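Local coordinates for histone-lysine N-methyltransferase SETMAR (Homo sapiens, PDB 3F2K), which dimethylates histone H3 and, through its mariner-derived transposase domain (the part described here), binds DNA, with roles in double-strand break repair and replication fork restart, at residues I34-E39 and T205-L210; D38-L43 and K170-F175; L90-T95 and H182-A187; Y166-H171 and Q192-S197. All coordinates share one frame; numbering follows the deposited sequence.

Contact 1 (I34-E39 and T205-L210). With MG (magnesium ion), chain D.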
loop_
_atom_site.group_PDB
_atom_site.type_symbol
_atom_site.label_atom_id
_atom_site.label_comp_id
_atom_site.label_asym_id
_atom_site.label_seq_id
_atom_site.Cartn_x
_atom_site.Cartn_y
_atom_site.Cartn_z
ATOM N N ILE A 34 -9.672 5.432 2.723
ATOM C CA ILE A 34 -8.222 5.123 2.498
ATOM C C ILE A 34 -7.936 4.523 1.145
ATOM O O ILE A 34 -8.643 3.599 0.718
ATOM C CB ILE A 34 -7.645 4.174 3.599
ATOM C CG1 ILE A 34 -7.534 4.918 4.915
ATOM C CG2 ILE A 34 -6.143 3.736 3.200
ATOM C CD1 ILE A 34 -7.246 4.043 6.143
ATOM N N VAL A 35 -6.932 5.076 0.470
ATOM C CA VAL A 35 -6.262 4.470 -0.667
ATOM C C VAL A 35 -4.852 4.122 -0.116
ATOM O O VAL A 35 -4.265 4.929 0.546
ATOM C CB VAL A 35 -6.098 5.473 -1.829
ATOM C CG1 VAL A 35 -5.245 4.862 -2.898
ATOM C CG2 VAL A 35 -7.538 5.725 -2.480
ATOM N N THR A 36 -4.354 2.947 -0.429
ATOM C CA THR A 36 -3.076 2.562 0.066
ATOM C C THR A 36 -2.226 1.859 -0.986
ATOM O O THR A 36 -2.756 1.217 -1.960
ATOM C CB THR A 36 -3.262 1.679 1.369
ATOM O OG1 THR A 36 -2.048 1.666 2.138
ATOM C CG2 THR A 36 -3.762 0.263 1.074
ATOM N N CYS A 37 -0.916 1.847 -0.754
ATOM C CA CYS A 37 -0.031 1.272 -1.764
ATOM C C CYS A 37 1.259 0.838 -1.148
ATOM O O CYS A 37 1.523 1.165 0.009
ATOM C CB CYS A 37 0.268 2.321 -2.830
ATOM S SG CYS A 37 1.301 3.667 -2.271
ATOM N N ASP A 38 2.047 0.139 -1.965
ATOM C CA ASP A 38 3.417 -0.201 -1.657
ATOM C C ASP A 38 4.049 -0.768 -2.915
ATOM O O ASP A 38 3.374 -1.262 -3.856
ATOM C CB ASP A 38 3.531 -1.225 -0.481
ATOM C CG ASP A 38 4.926 -1.185 0.205
ATOM O OD1 ASP A 38 5.629 -0.156 0.033
ATOM O OD2 ASP A 38 5.259 -2.158 0.894
ATOM N N GLU A 39 5.357 -0.775 -2.858
ATOM C CA GLU A 39 6.219 -1.314 -3.927
ATOM C C GLU A 39 6.728 -2.678 -3.444
ATOM O O GLU A 39 7.017 -2.898 -2.239
ATOM C CB GLU A 39 7.386 -0.339 -4.180
ATOM C CG GLU A 39 7.023 1.006 -4.914
ATOM C CD GLU A 39 6.554 2.126 -3.943
ATOM O OE1 GLU A 39 6.472 1.889 -2.730
ATOM O OE2 GLU A 39 6.333 3.253 -4.432
ATOM N N THR A 205 -10.776 -6.678 4.050
ATOM C CA THR A 205 -10.048 -7.405 5.122
ATOM C C THR A 205 -8.779 -6.656 5.515
ATOM O O THR A 205 -8.543 -6.407 6.695
ATOM C CB THR A 205 -9.685 -8.838 4.735
ATOM O OG1 THR A 205 -10.859 -9.583 4.368
ATOM C CG2 THR A 205 -9.003 -9.593 5.903
ATOM N N GLY A 206 -7.924 -6.371 4.525
ATOM C CA GLY A 206 -6.674 -5.692 4.810
ATOM C C GLY A 206 -6.838 -4.338 5.482
ATOM O O GLY A 206 -6.130 -4.031 6.439
ATOM N N ILE A 207 -7.769 -3.544 4.953
ATOM C CA ILE A 207 -8.016 -2.207 5.430
ATOM C C ILE A 207 -8.512 -2.286 6.861
ATOM O O ILE A 207 -7.931 -1.687 7.764
ATOM C CB ILE A 207 -9.095 -1.476 4.563
ATOM C CG1 ILE A 207 -8.565 -1.314 3.145
ATOM C CG2 ILE A 207 -9.495 -0.147 5.224
ATOM C CD1 ILE A 207 -7.398 -0.364 3.037
ATOM N N ASN A 208 -9.574 -3.055 7.037
ATOM C CA ASN A 208 -10.280 -3.159 8.350
ATOM C C ASN A 208 -9.403 -3.672 9.523
ATOM O O ASN A 208 -9.547 -3.229 10.687
ATOM C CB ASN A 208 -11.623 -3.865 8.131
ATOM C CG ASN A 208 -12.614 -2.920 7.459
ATOM O OD1 ASN A 208 -13.005 -1.906 8.057
ATOM N ND2 ASN A 208 -13.028 -3.223 6.211
ATOM N N GLN A 209 -8.418 -4.477 9.164
ATOM C CA GLN A 209 -7.431 -4.968 10.152
ATOM C C GLN A 209 -6.639 -3.839 10.764
ATOM O O GLN A 209 -6.080 -4.046 11.811
ATOM C CB GLN A 209 -6.496 -5.986 9.536
ATOM C CG GLN A 209 -7.189 -7.333 9.579
ATOM C CD GLN A 209 -6.424 -8.449 8.912
ATOM O OE1 GLN A 209 -5.364 -8.234 8.373
ATOM N NE2 GLN A 209 -6.986 -9.670 8.968
ATOM N N LEU A 210 -6.588 -2.647 10.129
ATOM C CA LEU A 210 -5.815 -1.561 10.720
ATOM C C LEU A 210 -6.156 -1.266 12.177
ATOM O O LEU A 210 -5.233 -0.941 12.980
ATOM C CB LEU A 210 -5.950 -0.228 9.916
ATOM C CG LEU A 210 -5.225 -0.133 8.572
ATOM C CD1 LEU A 210 -5.726 1.103 7.795
ATOM C CD2 LEU A 210 -3.680 0.004 8.855
HETATM MG MG MG D . 7.647 0.214 0.815
HETATM O O HOH W 1 7.320 -1.419 2.260
HETATM O O HOH W 2 7.895 1.892 -0.522
HETATM O O HOH W 3 8.343 -1.009 -0.659
HETATM O O HOH W 4 9.657 0.578 1.512
#
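Ile34 and Leu210 reach toward each other tip to tip, Ile34 CD1 lying 3.7 Å from Leu210 CD1. Ile34 can do this because its chain is stretched out at chi2 (168°), which carries CD1 well clear of the strand backbone. The other apolar meeting is looser and less certain, since Ile207 has two deposited conformers: in the conformer described here its CD1 lies 4.3 Å from Ile34 CG2 and slides past Thr36 CG2. Branched aliphatic side chains suit this buried place, where strand and helix axes cross at 106° and no hydrogen bond joins the segments.

Polar groups on the same strand work elsewhere. Thr36 turns its methyl to the helix while OG1, anti to the backbone N (chi1 -160°), hydrogen-bonds to Leu128 O. Two residues on, Asp38 OD1 binds magnesium at 2.2 Å; four waters and Asp130 OD2 complete six ligands. Asp38 OD2 accepts from water 1 at 2.6 Å and from Asn165 ND2, which should fix the carboxylate's rotation. By its spacing, Asn165 is probably the asparagine that replaces the third aspartate of the transposase active site.

Strand 34-43 is the central strand of an RNase H-like sheet, between 72-80 and 126-128; helix 98-115 packs on Val35 and Cys37, while helix 202-219 contributes Ile207 and Leu210, and Tyr166 of helix 163-176 touches Leu210.

Contact 2 (D38-L43 and K170-F175). With MG (magnesium ion), chain D.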
loop_
_atom_site.group_PDB
_atom_site.type_symbol
_atom_site.label_atom_id
_atom_site.label_comp_id
_atom_site.label_asym_id
_atom_site.label_seq_id
_atom_site.Cartn_x
_atom_site.Cartn_y
_atom_site.Cartn_z
ATOM N N ASP A 38 2.047 0.139 -1.965
ATOM C CA ASP A 38 3.417 -0.201 -1.657
ATOM C C ASP A 38 4.049 -0.768 -2.915
ATOM O O ASP A 38 3.374 -1.262 -3.856
ATOM C CB ASP A 38 3.531 -1.225 -0.481
ATOM C CG ASP A 38 4.926 -1.185 0.205
ATOM O OD1 ASP A 38 5.629 -0.156 0.033
ATOM O OD2 ASP A 38 5.259 -2.158 0.894
ATOM N N GLU A 39 5.357 -0.775 -2.858
ATOM C CA GLU A 39 6.219 -1.314 -3.927
ATOM C C GLU A 39 6.728 -2.678 -3.444
ATOM O O GLU A 39 7.017 -2.898 -2.239
ATOM C CB GLU A 39 7.386 -0.339 -4.180
ATOM C CG GLU A 39 7.023 1.006 -4.914
ATOM C CD GLU A 39 6.554 2.126 -3.943
ATOM O OE1 GLU A 39 6.472 1.889 -2.730
ATOM O OE2 GLU A 39 6.333 3.253 -4.432
ATOM N N LYS A 40 6.855 -3.597 -4.391
ATOM C CA LYS A 40 7.561 -4.857 -4.110
ATOM C C LYS A 40 8.361 -5.347 -5.334
ATOM O O LYS A 40 7.890 -5.317 -6.454
ATOM C CB LYS A 40 6.541 -5.939 -3.683
ATOM C CG LYS A 40 7.036 -7.372 -3.679
ATOM C CD LYS A 40 5.997 -8.294 -3.102
ATOM C CE LYS A 40 6.461 -9.743 -3.207
ATOM N NZ LYS A 40 7.405 -9.857 -2.078
ATOM N N TRP A 41 9.582 -5.803 -5.091
ATOM C CA TRP A 41 10.284 -6.608 -6.109
ATOM C C TRP A 41 9.804 -8.074 -6.177
ATOM O O TRP A 41 9.902 -8.848 -5.186
ATOM C CB TRP A 41 11.820 -6.537 -5.871
ATOM C CG TRP A 41 12.385 -5.175 -6.121
ATOM C CD1 TRP A 41 12.644 -4.219 -5.195
ATOM C CD2 TRP A 41 12.691 -4.591 -7.403
ATOM N NE1 TRP A 41 13.107 -3.084 -5.809
ATOM C CE2 TRP A 41 13.159 -3.289 -7.163
ATOM C CE3 TRP A 41 12.636 -5.056 -8.723
ATOM C CZ2 TRP A 41 13.571 -2.425 -8.211
ATOM C CZ3 TRP A 41 13.036 -4.213 -9.761
ATOM C CH2 TRP A 41 13.478 -2.904 -9.503
ATOM N N ILE A 42 9.297 -8.444 -7.342
ATOM C CA ILE A 42 8.818 -9.793 -7.596
ATOM C C ILE A 42 10.000 -10.512 -8.333
ATOM O O ILE A 42 10.382 -10.106 -9.427
ATOM C CB ILE A 42 7.645 -9.828 -8.514
ATOM C CG1 ILE A 42 6.386 -9.279 -7.811
ATOM C CG2 ILE A 42 7.416 -11.327 -9.061
ATOM C CD1 ILE A 42 5.147 -9.328 -8.665
ATOM N N LEU A 43 10.558 -11.504 -7.661
ATOM C CA LEU A 43 11.637 -12.332 -8.229
ATOM C C LEU A 43 11.088 -13.222 -9.321
ATOM O O LEU A 43 9.931 -13.663 -9.276
ATOM C CB LEU A 43 12.274 -13.218 -7.163
ATOM C CG LEU A 43 12.840 -12.581 -5.899
ATOM C CD1 LEU A 43 13.344 -13.644 -4.992
ATOM C CD2 LEU A 43 13.934 -11.549 -6.201
ATOM N N LYS A 170 1.617 -10.468 1.644
ATOM C CA LYS A 170 1.639 -11.737 2.347
ATOM C C LYS A 170 0.973 -12.825 1.508
ATOM O O LYS A 170 1.574 -13.892 1.233
ATOM C CB LYS A 170 0.947 -11.570 3.693
ATOM C CG LYS A 170 0.588 -12.867 4.412
ATOM C CD LYS A 170 -0.165 -12.610 5.689
ATOM C CE LYS A 170 -1.492 -11.862 5.509
ATOM N NZ LYS A 170 -1.992 -11.316 6.881
ATOM N N HIS A 171 -0.218 -12.529 1.031
ATOM C CA HIS A 171 -0.951 -13.454 0.171
ATOM C C HIS A 171 -0.298 -13.664 -1.217
ATOM O O HIS A 171 -0.281 -14.808 -1.774
ATOM C CB HIS A 171 -2.367 -12.997 0.027
ATOM C CG HIS A 171 -3.169 -13.179 1.274
ATOM N ND1 HIS A 171 -3.555 -14.423 1.722
ATOM C CD2 HIS A 171 -3.573 -12.299 2.216
ATOM C CE1 HIS A 171 -4.219 -14.299 2.857
ATOM N NE2 HIS A 171 -4.229 -13.020 3.193
ATOM N N LEU A 172 0.311 -12.607 -1.739
ATOM C CA LEU A 172 1.083 -12.730 -2.995
ATOM C C LEU A 172 2.307 -13.642 -2.805
ATOM O O LEU A 172 2.525 -14.498 -3.667
ATOM C CB LEU A 172 1.554 -11.363 -3.492
ATOM C CG LEU A 172 2.380 -11.339 -4.816
ATOM C CD1 LEU A 172 1.517 -11.861 -6.032
ATOM C CD2 LEU A 172 2.804 -9.871 -5.047
ATOM N N ASN A 173 3.082 -13.465 -1.731
ATOM C CA ASN A 173 4.186 -14.391 -1.413
ATOM C C ASN A 173 3.714 -15.836 -1.409
ATOM O O ASN A 173 4.366 -16.704 -2.013
ATOM C CB ASN A 173 4.843 -14.053 -0.087
ATOM C CG ASN A 173 5.640 -12.749 -0.150
ATOM O OD1 ASN A 173 6.024 -12.309 -1.218
ATOM N ND2 ASN A 173 5.899 -12.155 1.000
ATOM N N ASN A 174 2.603 -16.102 -0.744
ATOM C CA ASN A 174 2.019 -17.477 -0.748
ATOM C C ASN A 174 1.791 -17.976 -2.183
ATOM O O ASN A 174 2.265 -19.074 -2.571
ATOM C CB ASN A 174 0.719 -17.562 0.060
ATOM C CG ASN A 174 0.926 -17.389 1.549
ATOM O OD1 ASN A 174 2.024 -17.589 2.074
ATOM N ND2 ASN A 174 -0.154 -17.007 2.249
ATOM N N PHE A 175 1.137 -17.149 -2.985
ATOM C CA PHE A 175 0.833 -17.429 -4.370
ATOM C C PHE A 175 2.081 -17.685 -5.248
ATOM O O PHE A 175 2.046 -18.523 -6.157
ATOM C CB PHE A 175 0.063 -16.247 -4.956
ATOM C CG PHE A 175 -0.347 -16.416 -6.390
ATOM C CD1 PHE A 175 -1.533 -17.072 -6.712
ATOM C CD2 PHE A 175 0.449 -15.906 -7.432
ATOM C CE1 PHE A 175 -1.950 -17.219 -8.054
ATOM C CE2 PHE A 175 0.040 -16.052 -8.726
ATOM C CZ PHE A 175 -1.179 -16.691 -9.042
HETATM MG MG MG D . 7.647 0.214 0.815
HETATM O O HOH W 1 7.320 -1.419 2.260
HETATM O O HOH W 2 7.895 1.892 -0.522
HETATM O O HOH W 3 8.343 -1.009 -0.659
HETATM O O HOH W 4 9.657 0.578 1.512
#
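The flat amide of Asn173 is met at its oxygen and within its own plane by Lys40: NZ donates to OD1 at 2.9 Å, on a lone pair, with a C=O...N angle of 135°. Lys40 CE accompanies it, 3.3 Å from the same Asn173 OD1. Here strand 38-43 of the RNase H-like fold runs almost parallel to helix 170-175, 7° between their directions, their axes 10.8 Å apart. A long side chain is needed to bridge that gap. Lysine does so by staying extended through chi3 and bending only at chi4 (79°), which swings NZ to the amide; its methylenes meanwhile pass over Leu172, CD lying 4.1 Å from Leu172 CD2. Cut back to an alanine, this position would probably leave Asn173 OD1 without the ammonium donor and open a gap beside Leu172. Lys40 is a known methylation site, unmodified in this structure; two residues along the strand from the magnesium ligand Asp38, it lies near the active site. Nearer the strand, the base of its side chain touches Phe169, while Phe191 of helix 184-196 packs against both Ile42 and Leu172. Farther along the strand, methyl meets methyl: Ile42 CD1 stands 4.3 Å from Leu172 CD2.

Contact 3 (L90-T95 and H182-A187)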
loop_
_atom_site.group_PDB
_atom_site.type_symbol
_atom_site.label_atom_id
_atom_site.label_comp_id
_atom_site.label_asym_id
_atom_site.label_seq_id
_atom_site.Cartn_x
_atom_site.Cartn_y
_atom_site.Cartn_z
ATOM N N LEU A 90 7.462 -1.553 -13.226
ATOM C CA LEU A 90 8.549 -0.669 -13.630
ATOM C C LEU A 90 9.219 -1.293 -14.845
ATOM O O LEU A 90 9.690 -2.456 -14.781
ATOM C CB LEU A 90 9.527 -0.537 -12.468
ATOM C CG LEU A 90 10.715 0.429 -12.492
ATOM C CD1 LEU A 90 10.193 1.849 -12.373
ATOM C CD2 LEU A 90 11.619 0.017 -11.339
ATOM N N ASN A 91 9.197 -0.525 -15.935
ATOM C CA ASN A 91 9.625 -0.911 -17.292
ATOM C C ASN A 91 11.010 -0.378 -17.657
ATOM O O ASN A 91 11.499 0.618 -17.085
ATOM C CB ASN A 91 8.646 -0.379 -18.357
ATOM C CG ASN A 91 7.232 -0.880 -18.170
ATOM O OD1 ASN A 91 6.291 -0.093 -18.231
ATOM N ND2 ASN A 91 7.073 -2.179 -17.939
ATOM N N PRO A 92 11.665 -1.039 -18.619
ATOM C CA PRO A 92 12.972 -0.481 -19.078
ATOM C C PRO A 92 12.864 1.010 -19.404
ATOM O O PRO A 92 11.858 1.448 -19.984
ATOM C CB PRO A 92 13.281 -1.276 -20.370
ATOM C CG PRO A 92 12.110 -2.258 -20.570
ATOM C CD PRO A 92 11.315 -2.307 -19.274
ATOM N N GLY A 93 13.881 1.780 -19.030
ATOM C CA GLY A 93 13.914 3.222 -19.293
ATOM C C GLY A 93 13.482 4.061 -18.111
ATOM O O GLY A 93 14.015 5.161 -17.889
ATOM N N GLU A 94 12.504 3.528 -17.358
ATOM C CA GLU A 94 11.842 4.215 -16.235
ATOM C C GLU A 94 12.671 4.254 -14.957
ATOM O O GLU A 94 13.370 3.292 -14.635
ATOM C CB GLU A 94 10.482 3.550 -15.933
ATOM C CG GLU A 94 9.592 3.573 -17.138
ATOM C CD GLU A 94 8.285 2.821 -16.962
ATOM O OE1 GLU A 94 8.106 2.100 -15.968
ATOM O OE2 GLU A 94 7.431 2.970 -17.845
ATOM N N THR A 95 12.555 5.357 -14.216
ATOM C CA THR A 95 13.338 5.505 -12.999
ATOM C C THR A 95 12.400 5.682 -11.809
ATOM O O THR A 95 11.275 6.164 -11.982
ATOM C CB THR A 95 14.392 6.609 -13.150
ATOM O OG1 THR A 95 13.721 7.834 -13.387
ATOM C CG2 THR A 95 15.168 6.321 -14.403
ATOM N N HIS A 182 10.015 -16.630 -16.865
ATOM C CA HIS A 182 11.099 -16.598 -17.845
ATOM C C HIS A 182 11.449 -15.168 -18.179
ATOM O O HIS A 182 12.618 -14.835 -18.397
ATOM C CB HIS A 182 10.702 -17.326 -19.125
ATOM N N ASN A 183 10.423 -14.330 -18.217
ATOM C CA ASN A 183 10.536 -12.953 -18.642
ATOM C C ASN A 183 9.644 -12.096 -17.751
ATOM O O ASN A 183 9.020 -12.624 -16.807
ATOM C CB ASN A 183 10.097 -12.823 -20.105
ATOM C CG ASN A 183 8.889 -13.664 -20.408
ATOM O OD1 ASN A 183 7.749 -13.230 -20.231
ATOM N ND2 ASN A 183 9.130 -14.897 -20.860
ATOM N N GLN A 184 9.582 -10.798 -18.061
ATOM C CA GLN A 184 8.725 -9.862 -17.318
ATOM C C GLN A 184 7.244 -10.121 -17.578
ATOM O O GLN A 184 6.394 -9.854 -16.711
ATOM C CB GLN A 184 9.032 -8.402 -17.658
ATOM C CG GLN A 184 8.254 -7.413 -16.725
ATOM C CD GLN A 184 8.432 -5.913 -17.052
ATOM O OE1 GLN A 184 7.450 -5.159 -17.110
ATOM N NE2 GLN A 184 9.667 -5.488 -17.237
ATOM N N GLN A 185 6.923 -10.620 -18.769
ATOM C CA GLN A 185 5.524 -10.827 -19.121
ATOM C C GLN A 185 4.895 -11.968 -18.302
ATOM O O GLN A 185 3.729 -11.883 -17.886
ATOM C CB GLN A 185 5.373 -11.039 -20.632
ATOM C CG GLN A 185 3.929 -11.088 -21.122
ATOM C CD GLN A 185 3.139 -9.813 -20.856
ATOM O OE1 GLN A 185 3.320 -8.795 -21.527
ATOM N NE2 GLN A 185 2.225 -9.881 -19.896
ATOM N N ASP A 186 5.676 -13.020 -18.043
ATOM C CA ASP A 186 5.161 -14.165 -17.299
ATOM C C ASP A 186 4.928 -13.779 -15.866
ATOM O O ASP A 186 3.991 -14.286 -15.236
ATOM C CB ASP A 186 6.153 -15.341 -17.306
ATOM C CG ASP A 186 6.357 -15.932 -18.695
ATOM O OD1 ASP A 186 5.409 -15.913 -19.531
ATOM O OD2 ASP A 186 7.482 -16.431 -18.920
ATOM N N ALA A 187 5.798 -12.899 -15.362
ATOM C CA ALA A 187 5.725 -12.395 -13.986
ATOM C C ALA A 187 4.481 -11.521 -13.839
ATOM O O ALA A 187 3.716 -11.672 -12.859
ATOM C CB ALA A 187 7.018 -11.641 -13.592
#
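Gln184 extends its side chain from the first turn of helix 184-196 until its amide meets that of Asn91, the two groups lying nearly in one plane, 2° apart. Pro92 sets its ring close to the same glutamine amide. A glutamine suits the place because its extended chain crosses the distance between backbones whose nearest CA atoms, Asn91 CA and Gln184 CA, are 9.0 Å apart.

The next shell shapes each partner. Asn91 opens a type II turn closed by Glu94 N to Asn91 O, with Gly93 at the position where a positive phi (98°) favours glycine. Glu94 OE1 also accepts from Asn91 N at 2.8 Å, nearly straight, from above the carboxylate plane. On the other side Asn183 is the N-cap, its OD1 taking Asp186 N at 3.0 Å, and Asp186 OD2 in turn accepts from His182 N. Farther out, Tyr44 and Val73 touch Gln184.

Two neutral amides imply a modest polar link between turn and helix at the protein surface, with no ion pair between the segments.

Contact 4 (Y166-H171 and Q192-S197)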
loop_
_atom_site.group_PDB
_atom_site.type_symbol
_atom_site.label_atom_id
_atom_site.label_comp_id
_atom_site.label_asym_id
_atom_site.label_seq_id
_atom_site.Cartn_x
_atom_site.Cartn_y
_atom_site.Cartn_z
ATOM N N TYR A 166 1.371 -6.061 4.823
ATOM C CA TYR A 166 0.926 -7.129 5.745
ATOM C C TYR A 166 -0.232 -8.008 5.201
ATOM O O TYR A 166 -0.398 -9.158 5.610
ATOM C CB TYR A 166 0.617 -6.625 7.138
ATOM C CG TYR A 166 -0.627 -5.764 7.311
ATOM C CD1 TYR A 166 -1.945 -6.311 7.105
ATOM C CD2 TYR A 166 -0.519 -4.421 7.671
ATOM C CE1 TYR A 166 -3.081 -5.527 7.335
ATOM C CE2 TYR A 166 -1.628 -3.633 7.898
ATOM C CZ TYR A 166 -2.895 -4.172 7.686
ATOM O OH TYR A 166 -3.941 -3.330 7.894
ATOM N N HIS A 167 -0.952 -7.482 4.205
ATOM C CA HIS A 167 -2.103 -8.187 3.640
ATOM C C HIS A 167 -1.843 -8.636 2.204
ATOM O O HIS A 167 -1.666 -9.857 1.938
ATOM C CB HIS A 167 -3.378 -7.301 3.683
ATOM C CG HIS A 167 -4.609 -8.042 3.272
ATOM N ND1 HIS A 167 -5.031 -9.172 3.957
ATOM C CD2 HIS A 167 -5.523 -7.814 2.289
ATOM C CE1 HIS A 167 -6.131 -9.645 3.357
ATOM N NE2 HIS A 167 -6.455 -8.823 2.363
ATOM N N VAL A 168 -1.827 -7.697 1.260
ATOM C CA VAL A 168 -1.696 -8.106 -0.156
ATOM C C VAL A 168 -0.407 -8.877 -0.418
ATOM O O VAL A 168 -0.417 -9.977 -1.014
ATOM C CB VAL A 168 -1.892 -6.871 -1.164
ATOM C CG1 VAL A 168 -1.770 -7.336 -2.597
ATOM C CG2 VAL A 168 -3.273 -6.165 -0.915
ATOM N N PHE A 169 0.729 -8.336 0.060
ATOM C CA PHE A 169 1.997 -8.965 -0.225
ATOM C C PHE A 169 2.179 -10.324 0.455
ATOM O O PHE A 169 2.831 -11.190 -0.085
ATOM C CB PHE A 169 3.199 -8.000 0.053
ATOM C CG PHE A 169 3.304 -6.831 -0.990
ATOM C CD1 PHE A 169 2.631 -6.911 -2.204
ATOM C CD2 PHE A 169 4.061 -5.687 -0.746
ATOM C CE1 PHE A 169 2.685 -5.860 -3.139
ATOM C CE2 PHE A 169 4.129 -4.619 -1.723
ATOM C CZ PHE A 169 3.435 -4.727 -2.879
ATOM N N LYS A 170 1.617 -10.468 1.644
ATOM C CA LYS A 170 1.639 -11.737 2.347
ATOM C C LYS A 170 0.973 -12.825 1.508
ATOM O O LYS A 170 1.574 -13.892 1.233
ATOM C CB LYS A 170 0.947 -11.570 3.693
ATOM C CG LYS A 170 0.588 -12.867 4.412
ATOM C CD LYS A 170 -0.165 -12.610 5.689
ATOM C CE LYS A 170 -1.492 -11.862 5.509
ATOM N NZ LYS A 170 -1.992 -11.316 6.881
ATOM N N HIS A 171 -0.218 -12.529 1.031
ATOM C CA HIS A 171 -0.951 -13.454 0.171
ATOM C C HIS A 171 -0.298 -13.664 -1.217
ATOM O O HIS A 171 -0.281 -14.808 -1.774
ATOM C CB HIS A 171 -2.367 -12.997 0.027
ATOM C CG HIS A 171 -3.169 -13.179 1.274
ATOM N ND1 HIS A 171 -3.555 -14.423 1.722
ATOM C CD2 HIS A 171 -3.573 -12.299 2.216
ATOM C CE1 HIS A 171 -4.219 -14.299 2.857
ATOM N NE2 HIS A 171 -4.229 -13.020 3.193
ATOM N N GLN A 192 -1.317 -10.819 -12.422
ATOM C CA GLN A 192 -2.669 -10.646 -12.866
ATOM C C GLN A 192 -3.606 -11.762 -12.404
ATOM O O GLN A 192 -4.716 -11.481 -11.922
ATOM C CB GLN A 192 -2.740 -10.493 -14.389
ATOM C CG GLN A 192 -4.151 -10.208 -14.874
ATOM C CD GLN A 192 -4.140 -9.610 -16.265
ATOM O OE1 GLN A 192 -3.719 -10.268 -17.220
ATOM N NE2 GLN A 192 -4.627 -8.368 -16.393
ATOM N N GLU A 193 -3.189 -13.010 -12.580
ATOM C CA GLU A 193 -3.994 -14.135 -12.116
ATOM C C GLU A 193 -4.165 -14.059 -10.582
ATOM O O GLU A 193 -5.209 -14.444 -10.045
ATOM C CB GLU A 193 -3.320 -15.453 -12.455
ATOM N N PHE A 194 -3.134 -13.600 -9.887
ATOM C CA PHE A 194 -3.234 -13.436 -8.451
ATOM C C PHE A 194 -4.353 -12.440 -8.092
ATOM O O PHE A 194 -5.279 -12.732 -7.326
ATOM C CB PHE A 194 -1.916 -12.932 -7.858
ATOM C CG PHE A 194 -2.065 -12.489 -6.415
ATOM C CD1 PHE A 194 -2.261 -13.438 -5.402
ATOM C CD2 PHE A 194 -2.052 -11.134 -6.079
ATOM C CE1 PHE A 194 -2.418 -13.030 -4.080
ATOM C CE2 PHE A 194 -2.224 -10.697 -4.738
ATOM C CZ PHE A 194 -2.406 -11.656 -3.732
ATOM N N VAL A 195 -4.256 -11.224 -8.649
ATOM C CA VAL A 195 -5.253 -10.205 -8.457
ATOM C C VAL A 195 -6.678 -10.669 -8.834
ATOM O O VAL A 195 -7.630 -10.475 -8.049
ATOM C CB VAL A 195 -4.829 -8.915 -9.214
ATOM C CG1 VAL A 195 -5.969 -8.357 -9.995
ATOM C CG2 VAL A 195 -4.228 -7.905 -8.224
ATOM N N GLU A 196 -6.818 -11.312 -9.992
ATOM C CA GLU A 196 -8.120 -11.761 -10.476
ATOM C C GLU A 196 -8.717 -12.948 -9.714
ATOM O O GLU A 196 -9.933 -13.195 -9.783
ATOM C CB GLU A 196 -8.067 -11.976 -12.003
ATOM C CG GLU A 196 -7.583 -10.688 -12.675
ATOM C CD GLU A 196 -7.850 -10.611 -14.167
ATOM O OE1 GLU A 196 -7.632 -11.605 -14.877
ATOM O OE2 GLU A 196 -8.261 -9.517 -14.621
ATOM N N SER A 197 -7.856 -13.659 -8.980
ATOM C CA SER A 197 -8.244 -14.751 -8.105
ATOM C C SER A 197 -9.036 -14.290 -6.858
ATOM O O SER A 197 -9.712 -15.101 -6.208
ATOM C CB SER A 197 -7.007 -15.538 -7.670
#
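Phe194 pushes its ring from helix 184-196 against helix 163-176, where Val168 and His171 receive it. With CG anti to the backbone N (chi1 169°), the ring projects straight out from its helix. Its leading edge is in plane with His171 CB, which lies 4.0 Å from Phe194 CZ. Val168 offers its CG1 branch, 4.0 Å from Phe194 CE2, a compact branched side chain that fits beside the ring. His171 lends only its CB and backbone, since chi1 (-71°) leads its imidazole away to an edge-to-face meeting with Phe202. The helix backbone comes close as well, His171 O being 3.6 Å from Phe194 CE1, obliquely to the ring. Trimming Phe194 to an alanine would probably open a gap between the helices beside Val168 CG1 and His171 CB.

Because no hydrogen bond spans the segments, cohesion between them probably rests on packing of a buried aromatic ring against aliphatic carbon and helix backbone.

Contacts 1 and 2 start from one strand, 34-43, overlapping at Asp38 and Glu39, with centres 15 Å apart: its beginning meets helix 202-219, its end helix 163-176. Contact 4 lies about 7 Å from contact 2, centre to centre, and continues along helix 163-176 to helix 184-196, whose N-terminal end carries contact 3; the centre of contact 3 is about 19 Å from that of contact 4 and farthest, about 25 Å, from that of contact 1. In sequence, contacts 3 and 4 are nested inside the span closed by contact 1, while contacts 2 and 3 alternate. Phe169, touching Asp38 and Lys40, couples contacts 2 and 4. Three successive helices therefore join distant chain parts around the nuclease centre.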